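PDB 4WBX: 2-keto acid:ferredoxin oxidoreductase subunit alpha from Pyrococcus furiosus, which probably catalyses, as part of a heterotetramer, the ferredoxin-dependent oxidative decarboxylation of 2-oxoglutarate with CoA to succinyl-CoA. Local coordinates for residues Asp120-Gly125 with Ile182-Ala187; Ala170-Glu175 with Ile204-Arg209. All coordinates share one frame; numbering follows the deposited sequence.

Contact 1. Residues Asp120-Gly125 with Ile182-Ala187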
ATOM      1  N   ASP A 120       3.540  15.089 -11.742  1.00 48.90           N
ATOM      2  CA  ASP A 120       4.294  15.183 -10.492  1.00 49.33           C
ATOM      3  C   ASP A 120       4.565  16.659 -10.216  1.00 51.88           C
ATOM      4  O   ASP A 120       5.351  17.306 -10.902  1.00 49.41           O
ATOM      5  CB  ASP A 120       5.606  14.388 -10.559  1.00 42.86           C
ATOM      6  CG  ASP A 120       6.461  14.558  -9.301  1.00 45.44           C
ATOM      7  OD1 ASP A 120       5.903  14.829  -8.229  1.00 48.40           O
ATOM      8  OD2 ASP A 120       7.698  14.422  -9.378  1.00 45.73           O
ATOM      9  N   VAL A 121       3.886  17.197  -9.219  1.00 55.02           N
ATOM     10  CA  VAL A 121       4.073  18.582  -8.870  1.00 54.04           C
ATOM     11  C   VAL A 121       5.146  18.693  -7.801  1.00 56.19           C
ATOM     12  O   VAL A 121       4.879  18.457  -6.623  1.00 58.75           O
ATOM     13  CB  VAL A 121       2.785  19.212  -8.365  1.00 56.66           C
ATOM     14  CG1 VAL A 121       2.966  20.707  -8.312  1.00 63.74           C
ATOM     15  CG2 VAL A 121       1.631  18.862  -9.277  1.00 53.89           C
ATOM     16  N   GLN A 122       6.355  19.060  -8.214  1.00 56.46           N
ATOM     17  CA  GLN A 122       7.512  19.075  -7.318  1.00 56.99           C
ATOM     18  C   GLN A 122       7.408  20.108  -6.194  1.00 60.70           C
ATOM     19  O   GLN A 122       6.733  21.124  -6.338  1.00 59.55           O
ATOM     20  CB  GLN A 122       8.773  19.317  -8.130  1.00 53.32           C
ATOM     21  CG  GLN A 122       9.425  18.047  -8.594  1.00 51.21           C
ATOM     22  CD  GLN A 122      10.385  18.254  -9.752  1.00 53.26           C
ATOM     23  OE1 GLN A 122      11.520  17.774  -9.716  1.00 48.82           O
ATOM     24  NE2 GLN A 122       9.923  18.942 -10.803  1.00 53.13           N
ATOM     25  N   ARG A 123       8.100  19.862  -5.084  1.00 64.97           N
ATOM     26  CA  ARG A 123       7.850  20.636  -3.869  1.00 65.57           C
ATOM     27  C   ARG A 123       9.031  20.593  -2.890  1.00 69.70           C
ATOM     28  O   ARG A 123       9.905  19.737  -2.990  1.00 67.53           O
ATOM     29  CB  ARG A 123       6.571  20.113  -3.190  1.00 70.80           C
ATOM     30  CG  ARG A 123       6.245  20.716  -1.827  1.00 75.32           C
ATOM     31  CD  ARG A 123       5.604  19.706  -0.865  1.00 79.70           C
ATOM     32  NE  ARG A 123       6.055  18.336  -1.097  1.00 80.81           N
ATOM     33  CZ  ARG A 123       5.366  17.254  -0.751  1.00 75.73           C
ATOM     34  NH1 ARG A 123       4.186  17.360  -0.160  1.00 74.58           N
ATOM     35  NH2 ARG A 123       5.866  16.069  -1.002  1.00 78.20           N
ATOM     36  N   SER A 124       9.050  21.543  -1.959  1.00 74.52           N
ATOM     37  CA  SER A 124      10.017  21.587  -0.872  1.00 75.05           C
ATOM     38  C   SER A 124       9.320  21.389   0.463  1.00 80.60           C
ATOM     39  O   SER A 124       8.296  22.026   0.729  1.00 84.89           O
ATOM     40  CB  SER A 124      10.757  22.923  -0.884  1.00 80.98           C
ATOM     41  OG  SER A 124      11.043  23.359   0.432  1.00 86.13           O
ATOM     42  N   GLY A 125       9.870  20.519   1.306  1.00 81.14           N
ATOM     43  CA  GLY A 125       9.275  20.235   2.602  1.00 83.93           C
ATOM     44  C   GLY A 125       8.147  19.216   2.545  1.00 86.60           C
ATOM     45  O   GLY A 125       7.055  19.442   3.080  1.00 87.38           O
ATOM     46  N   ILE A 182       4.807  11.510 -18.150  1.00 43.82           N
ATOM     47  CA  ILE A 182       4.922  12.304 -16.940  1.00 43.58           C
ATOM     48  C   ILE A 182       5.114  13.792 -17.213  1.00 46.76           C
ATOM     49  O   ILE A 182       6.077  14.203 -17.869  1.00 42.68           O
ATOM     50  CB  ILE A 182       6.074  11.826 -16.098  1.00 41.27           C
ATOM     51  CG1 ILE A 182       5.858  10.351 -15.773  1.00 41.02           C
ATOM     52  CG2 ILE A 182       6.194  12.693 -14.831  1.00 34.03           C
ATOM     53  CD1 ILE A 182       6.815   9.848 -14.706  1.00 45.37           C
ATOM     54  N   LEU A 183       4.195  14.599 -16.699  1.00 47.37           N
ATOM     55  CA  LEU A 183       4.327  16.041 -16.778  1.00 43.08           C
ATOM     56  C   LEU A 183       5.003  16.471 -15.512  1.00 44.00           C
ATOM     57  O   LEU A 183       4.386  16.494 -14.454  1.00 47.71           O
ATOM     58  CB  LEU A 183       2.973  16.709 -16.919  1.00 45.20           C
ATOM     59  CG  LEU A 183       2.960  18.230 -16.967  1.00 48.06           C
ATOM     60  CD1 LEU A 183       3.648  18.697 -18.217  1.00 51.88           C
ATOM     61  CD2 LEU A 183       1.532  18.717 -16.925  1.00 50.50           C
ATOM     62  N   LEU A 184       6.282  16.780 -15.595  1.00 42.80           N
ATOM     63  CA  LEU A 184       7.033  17.063 -14.386  1.00 45.77           C
ATOM     64  C   LEU A 184       7.090  18.584 -14.094  1.00 56.64           C
ATOM     65  O   LEU A 184       7.811  19.346 -14.754  1.00 56.86           O
ATOM     66  CB  LEU A 184       8.434  16.466 -14.521  1.00 42.15           C
ATOM     67  CG  LEU A 184       9.312  16.699 -13.305  1.00 48.56           C
ATOM     68  CD1 LEU A 184       8.673  16.080 -12.066  1.00 45.24           C
ATOM     69  CD2 LEU A 184      10.702  16.150 -13.565  1.00 50.41           C
ATOM     70  N   THR A 185       6.325  19.035 -13.110  1.00 54.81           N
ATOM     71  CA  THR A 185       6.260  20.459 -12.844  1.00 56.49           C
ATOM     72  C   THR A 185       6.597  20.776 -11.380  1.00 59.12           C
ATOM     73  O   THR A 185       7.089  19.908 -10.649  1.00 58.89           O
ATOM     74  CB  THR A 185       4.868  21.027 -13.210  1.00 59.22           C
ATOM     75  OG1 THR A 185       4.940  22.457 -13.307  1.00 60.42           O
ATOM     76  CG2 THR A 185       3.824  20.639 -12.171  1.00 58.56           C
ATOM     77  N   ASP A 186       6.348  22.023 -10.969  1.00 58.45           N
ATOM     78  CA  ASP A 186       6.697  22.493  -9.630  1.00 58.74           C
ATOM     79  C   ASP A 186       5.581  23.354  -9.074  1.00 59.18           C
ATOM     80  O   ASP A 186       4.709  23.780  -9.817  1.00 59.12           O
ATOM     81  CB  ASP A 186       8.010  23.282  -9.643  1.00 58.14           C
ATOM     82  CG  ASP A 186       7.951  24.495 -10.548  1.00 60.44           C
ATOM     83  OD1 ASP A 186       7.481  25.550 -10.084  1.00 66.55           O
ATOM     84  OD2 ASP A 186       8.369  24.405 -11.722  1.00 57.09           O
ATOM     85  N   ALA A 187       5.618  23.589  -7.765  1.00 56.66           N
ATOM     86  CA  ALA A 187       4.592  24.337  -7.050  1.00 60.70           C
ATOM     87  C   ALA A 187       4.403  25.753  -7.584  1.00 67.67           C
ATOM     88  O   ALA A 187       3.292  26.276  -7.620  1.00 67.30           O
ATOM     89  CB  ALA A 187       4.941  24.396  -5.578  1.00 61.67           C
TER

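Contact 2. Residues Ala170-Glu175 with Ile204-Arg209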
ATOM      1  N   ALA A 170       1.279  15.851 -23.757  1.00 53.31           N
ATOM      2  CA  ALA A 170       1.302  14.631 -22.965  1.00 53.23           C
ATOM      3  C   ALA A 170       0.177  13.677 -23.382  1.00 53.87           C
ATOM      4  O   ALA A 170       0.434  12.545 -23.746  1.00 54.14           O
ATOM      5  CB  ALA A 170       1.204  14.958 -21.482  1.00 45.64           C
ATOM      6  N   PHE A 171      -1.071  14.126 -23.346  1.00 55.72           N
ATOM      7  CA  PHE A 171      -2.155  13.254 -23.777  1.00 56.66           C
ATOM      8  C   PHE A 171      -2.005  12.786 -25.222  1.00 58.02           C
ATOM      9  O   PHE A 171      -2.472  11.705 -25.570  1.00 62.88           O
ATOM     10  CB  PHE A 171      -3.493  13.943 -23.612  1.00 54.45           C
ATOM     11  CG  PHE A 171      -4.061  13.817 -22.248  1.00 58.23           C
ATOM     12  CD1 PHE A 171      -4.776  12.682 -21.887  1.00 52.49           C
ATOM     13  CD2 PHE A 171      -3.895  14.835 -21.319  1.00 53.48           C
ATOM     14  CE1 PHE A 171      -5.320  12.557 -20.621  1.00 49.38           C
ATOM     15  CE2 PHE A 171      -4.424  14.713 -20.047  1.00 55.34           C
ATOM     16  CZ  PHE A 171      -5.138  13.560 -19.694  1.00 50.56           C
ATOM     17  N   ASN A 172      -1.361  13.584 -26.063  1.00 50.84           N
ATOM     18  CA  ASN A 172      -1.188  13.194 -27.453  1.00 58.95           C
ATOM     19  C   ASN A 172      -0.069  12.149 -27.599  1.00 59.63           C
ATOM     20  O   ASN A 172      -0.200  11.164 -28.330  1.00 57.21           O
ATOM     21  CB  ASN A 172      -0.887  14.416 -28.319  1.00 61.05           C
ATOM     22  CG  ASN A 172      -2.140  15.054 -28.911  1.00 65.71           C
ATOM     23  OD1 ASN A 172      -3.264  14.634 -28.639  1.00 66.34           O
ATOM     24  ND2 ASN A 172      -1.940  16.077 -29.735  1.00 66.84           N
ATOM     25  N   LEU A 173       1.037  12.383 -26.903  1.00 56.03           N
ATOM     26  CA  LEU A 173       2.149  11.456 -26.905  1.00 51.17           C
ATOM     27  C   LEU A 173       1.763  10.141 -26.238  1.00 56.61           C
ATOM     28  O   LEU A 173       2.142   9.075 -26.701  1.00 59.86           O
ATOM     29  CB  LEU A 173       3.347  12.070 -26.194  1.00 48.74           C
ATOM     30  CG  LEU A 173       4.042  13.269 -26.846  1.00 50.97           C
ATOM     31  CD1 LEU A 173       5.192  13.708 -25.964  1.00 54.67           C
ATOM     32  CD2 LEU A 173       4.564  12.915 -28.232  1.00 48.38           C
ATOM     33  N   SER A 174       1.010  10.222 -25.148  1.00 54.06           N
ATOM     34  CA  SER A 174       0.607   9.037 -24.406  1.00 53.80           C
ATOM     35  C   SER A 174      -0.130   8.050 -25.298  1.00 56.27           C
ATOM     36  O   SER A 174       0.009   6.834 -25.153  1.00 53.59           O
ATOM     37  CB  SER A 174      -0.284   9.422 -23.224  1.00 50.62           C
ATOM     38  OG  SER A 174      -1.568   9.830 -23.685  1.00 53.48           O
ATOM     39  N   GLU A 175      -0.915   8.592 -26.218  1.00 57.09           N
ATOM     40  CA  GLU A 175      -1.716   7.784 -27.112  1.00 57.25           C
ATOM     41  C   GLU A 175      -0.879   7.282 -28.271  1.00 60.18           C
ATOM     42  O   GLU A 175      -0.919   6.103 -28.618  1.00 65.97           O
ATOM     43  CB  GLU A 175      -2.910   8.592 -27.627  1.00 56.90           C
ATOM     44  CG  GLU A 175      -3.977   8.832 -26.570  1.00 62.56           C
ATOM     45  CD  GLU A 175      -4.791   7.577 -26.253  1.00 64.15           C
ATOM     46  OE1 GLU A 175      -4.832   6.654 -27.093  1.00 65.50           O
ATOM     47  OE2 GLU A 175      -5.407   7.516 -25.168  1.00 66.66           O
ATOM     48  N   ILE A 204      -7.304  22.329 -32.117  1.00 84.53           N
ATOM     49  CA  ILE A 204      -6.403  21.434 -31.384  1.00 80.34           C
ATOM     50  C   ILE A 204      -6.345  20.022 -31.974  1.00 76.93           C
ATOM     51  O   ILE A 204      -7.338  19.291 -31.982  1.00 72.93           O
ATOM     52  CB  ILE A 204      -6.812  21.312 -29.900  1.00 77.93           C
ATOM     53  CG1 ILE A 204      -7.193  22.674 -29.327  1.00 75.36           C
ATOM     54  CG2 ILE A 204      -5.679  20.725 -29.086  1.00 73.75           C
ATOM     55  CD1 ILE A 204      -7.729  22.606 -27.918  1.00 71.29           C
ATOM     56  N   GLU A 205      -5.175  19.641 -32.468  1.00 78.03           N
ATOM     57  CA  GLU A 205      -4.978  18.284 -32.946  1.00 80.26           C
ATOM     58  C   GLU A 205      -4.919  17.326 -31.759  1.00 79.47           C
ATOM     59  O   GLU A 205      -3.969  17.374 -30.982  1.00 80.33           O
ATOM     60  CB  GLU A 205      -3.692  18.171 -33.773  1.00 80.16           C
ATOM     61  CG  GLU A 205      -3.278  16.724 -34.053  1.00 82.65           C
ATOM     62  CD  GLU A 205      -1.770  16.537 -34.130  1.00 91.89           C
ATOM     63  OE1 GLU A 205      -1.043  17.355 -33.523  1.00 95.98           O
ATOM     64  OE2 GLU A 205      -1.309  15.572 -34.791  1.00 93.76           O
ATOM     65  N   ILE A 206      -5.922  16.466 -31.598  1.00 75.45           N
ATOM     66  CA  ILE A 206      -5.824  15.454 -30.559  1.00 72.09           C
ATOM     67  C   ILE A 206      -5.760  14.089 -31.206  1.00 71.22           C
ATOM     68  O   ILE A 206      -6.493  13.791 -32.158  1.00 69.76           O
ATOM     69  CB  ILE A 206      -6.988  15.518 -29.534  1.00 72.02           C
ATOM     70  CG1 ILE A 206      -8.308  15.055 -30.141  1.00 72.12           C
ATOM     71  CG2 ILE A 206      -7.111  16.925 -28.940  1.00 67.50           C
ATOM     72  CD1 ILE A 206      -9.463  15.106 -29.157  1.00 74.62           C
ATOM     73  N   ILE A 207      -4.844  13.271 -30.703  1.00 68.15           N
ATOM     74  CA  ILE A 207      -4.608  11.960 -31.283  1.00 68.16           C
ATOM     75  C   ILE A 207      -5.421  10.886 -30.580  1.00 69.49           C
ATOM     76  O   ILE A 207      -5.179  10.551 -29.420  1.00 70.72           O
ATOM     77  CB  ILE A 207      -3.130  11.595 -31.248  1.00 67.03           C
ATOM     78  CG1 ILE A 207      -2.347  12.552 -32.152  1.00 63.90           C
ATOM     79  CG2 ILE A 207      -2.947  10.171 -31.695  1.00 61.98           C
ATOM     80  CD1 ILE A 207      -0.921  12.757 -31.724  1.00 64.76           C
ATOM     81  N   ASN A 208      -6.404  10.389 -31.326  1.00 70.22           N
ATOM     82  CA  ASN A 208      -7.286   9.287 -30.964  1.00 71.92           C
ATOM     83  C   ASN A 208      -6.554   8.011 -30.509  1.00 73.55           C
ATOM     84  O   ASN A 208      -5.331   7.887 -30.657  1.00 72.23           O
ATOM     85  CB  ASN A 208      -8.174   8.974 -32.165  1.00 77.52           C
ATOM     86  CG  ASN A 208      -7.456   9.213 -33.505  1.00 85.59           C
ATOM     87  OD1 ASN A 208      -6.286   9.621 -33.535  1.00 83.34           O
ATOM     88  ND2 ASN A 208      -8.160   8.953 -34.620  1.00 91.45           N
ATOM     89  N   ARG A 209      -7.298   7.050 -29.962  1.00 78.58           N
ATOM     90  CA  ARG A 209      -6.682   5.811 -29.477  1.00 74.50           C
ATOM     91  C   ARG A 209      -6.602   4.723 -30.553  1.00 71.25           C
ATOM     92  O   ARG A 209      -5.533   4.154 -30.788  1.00 67.84           O
ATOM     93  CB  ARG A 209      -7.442   5.288 -28.261  1.00 74.21           C
ATOM     94  CG  ARG A 209      -6.886   3.975 -27.737  1.00 72.74           C
ATOM     95  CD  ARG A 209      -7.355   3.694 -26.332  1.00 65.43           C
ATOM     96  NE  ARG A 209      -6.652   4.509 -25.350  1.00 62.32           N
ATOM     97  CZ  ARG A 209      -6.962   4.531 -24.059  1.00 64.36           C
ATOM     98  NH1 ARG A 209      -7.963   3.779 -23.605  1.00 61.03           N
ATOM     99  NH2 ARG A 209      -6.277   5.302 -23.223  1.00 63.48           N
TER
HETATM  100  O   HOH W   1      -3.768   4.810 -28.482  1.00 57.65           O

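Contact 1. Residues Asp120-Gly125 with Ile182-Ala187
With chi1 turned to -91° and the chain extended beyond CG, Gln-122 brings its amide to the neighbouring strand, where NE2 meets the carbonyl O of Thr-185. On that strand Leu-184, with CG opposite the backbone N (chi1 -180°) and chi2 near 60°, sets CD1 against the face of that amide, 3.4 Å from Gln-122 NE2. The bond from Gln-122 NE2 to Thr-185 O is 3.0 Å long and nearly straight, with the oxygen in the plane of the glutamine amide. Gln-122 N reaches Thr-185 O at 2.7 Å from the opposite face of the carbonyl plane, so one residue grips a single buried oxygen with two donors. Gln-122 OE1 is taken up by the backbone N of Asp-138, which fixes which way round the amide sits. These residues lie at the C-terminal ends of neighbouring parallel strands in the central sheet of a thiamine diphosphate-binding-type alpha/beta domain. Asp-120 N gives to Leu-183 O at 3.2 Å and Thr-185 N to Asp-120 O at 3.0 Å, while Ala-187 N makes a weak bond to Gln-122 O as the second chain turns into helix 187-191. Asp-120 and Leu-184 run side by side on the face that carries Gln-122, with Asp-120 OD2 3.3 Å from Leu-184 CD1. An alanine in place of Gln-122 would lose the side-chain bond to Thr-185 O and is likely to uncover the Leu-184 methyl and leave the Asp-138 amide without its acceptor. On the other face Val-121 packs beside Thr-185, its CG2 4.0 Å from Thr-185 CG2.

Contact 2. Residues Ala170-Glu175 with Ile204-Arg209
Asn-172 ND2 gives a nearly straight 2.7 Å bond to Glu-205 O, with that oxygen in the plane of the asparagine amide. The same amide bridges two peptide groups of the extended segment 204-209, because Asn-172 OD1 accepts from Ile-207 N at 2.9 Å; here the donor stands well above the plane of the side-chain carbonyl. Using both ends of the amide on backbone atoms two residues apart fixes its rotation and ties the loop to the helix through its backbone. Ile-207 closes over the same spot: with CG1 anti to its carbonyl carbon (chi1 -65°), the chain carries CD1 to within 3.8 Å of Asn-172 CB.

One turn further along the helix, Glu-175 bends at chi2 (-73°) and brings its carboxylate to Arg-209. The two side chains cross at about a right angle, and their flat groups are 26° apart. They form a salt bridge, 3.1 Å between Glu-175 OE2 and Arg-209 NH2, whose hydrogen bonds, from NH2 to OE2 and from NE to both carboxylate oxygens, are all weak. A water lies between Glu-175 OE1 and Arg-209 O. The aliphatic part of Glu-175 lies against the loop backbone, with CB 3.5 Å from Ile-207 O. Arg-209 NH1 is bonded to Ser-84 O, so the guanidinium also ties down the C-terminal end of helix 73-85.

Helix 160-176 thus lies between this loop and the central sheet: Leu-173 packs on strand 153-155, Ala-170 and Ser-174 rest on Val-181 of strand 180-186, and Phe-171 meets helix 25-36.

How the contacts relate
Contact 1 is wholly buried near the middle of the chain, whereas contact 2 is partly buried and its loop residues are largely exposed. Their centres are about 23 Å apart, and they do not touch, but helix 160-176 leads directly into strand 180-186, so one helix-strand unit serves both: its strand in 182-187 and its helix in 170-175. In contact 1 two parallel strands are joined mainly by backbone bonds, with one glutamine added. Contact 2 has no such pairing; an asparagine reaches the loop backbone, an isoleucine packs beside it, and a glutamate-arginine pair adds charge, as suits the outer side of a helix whose other side covers the sheet.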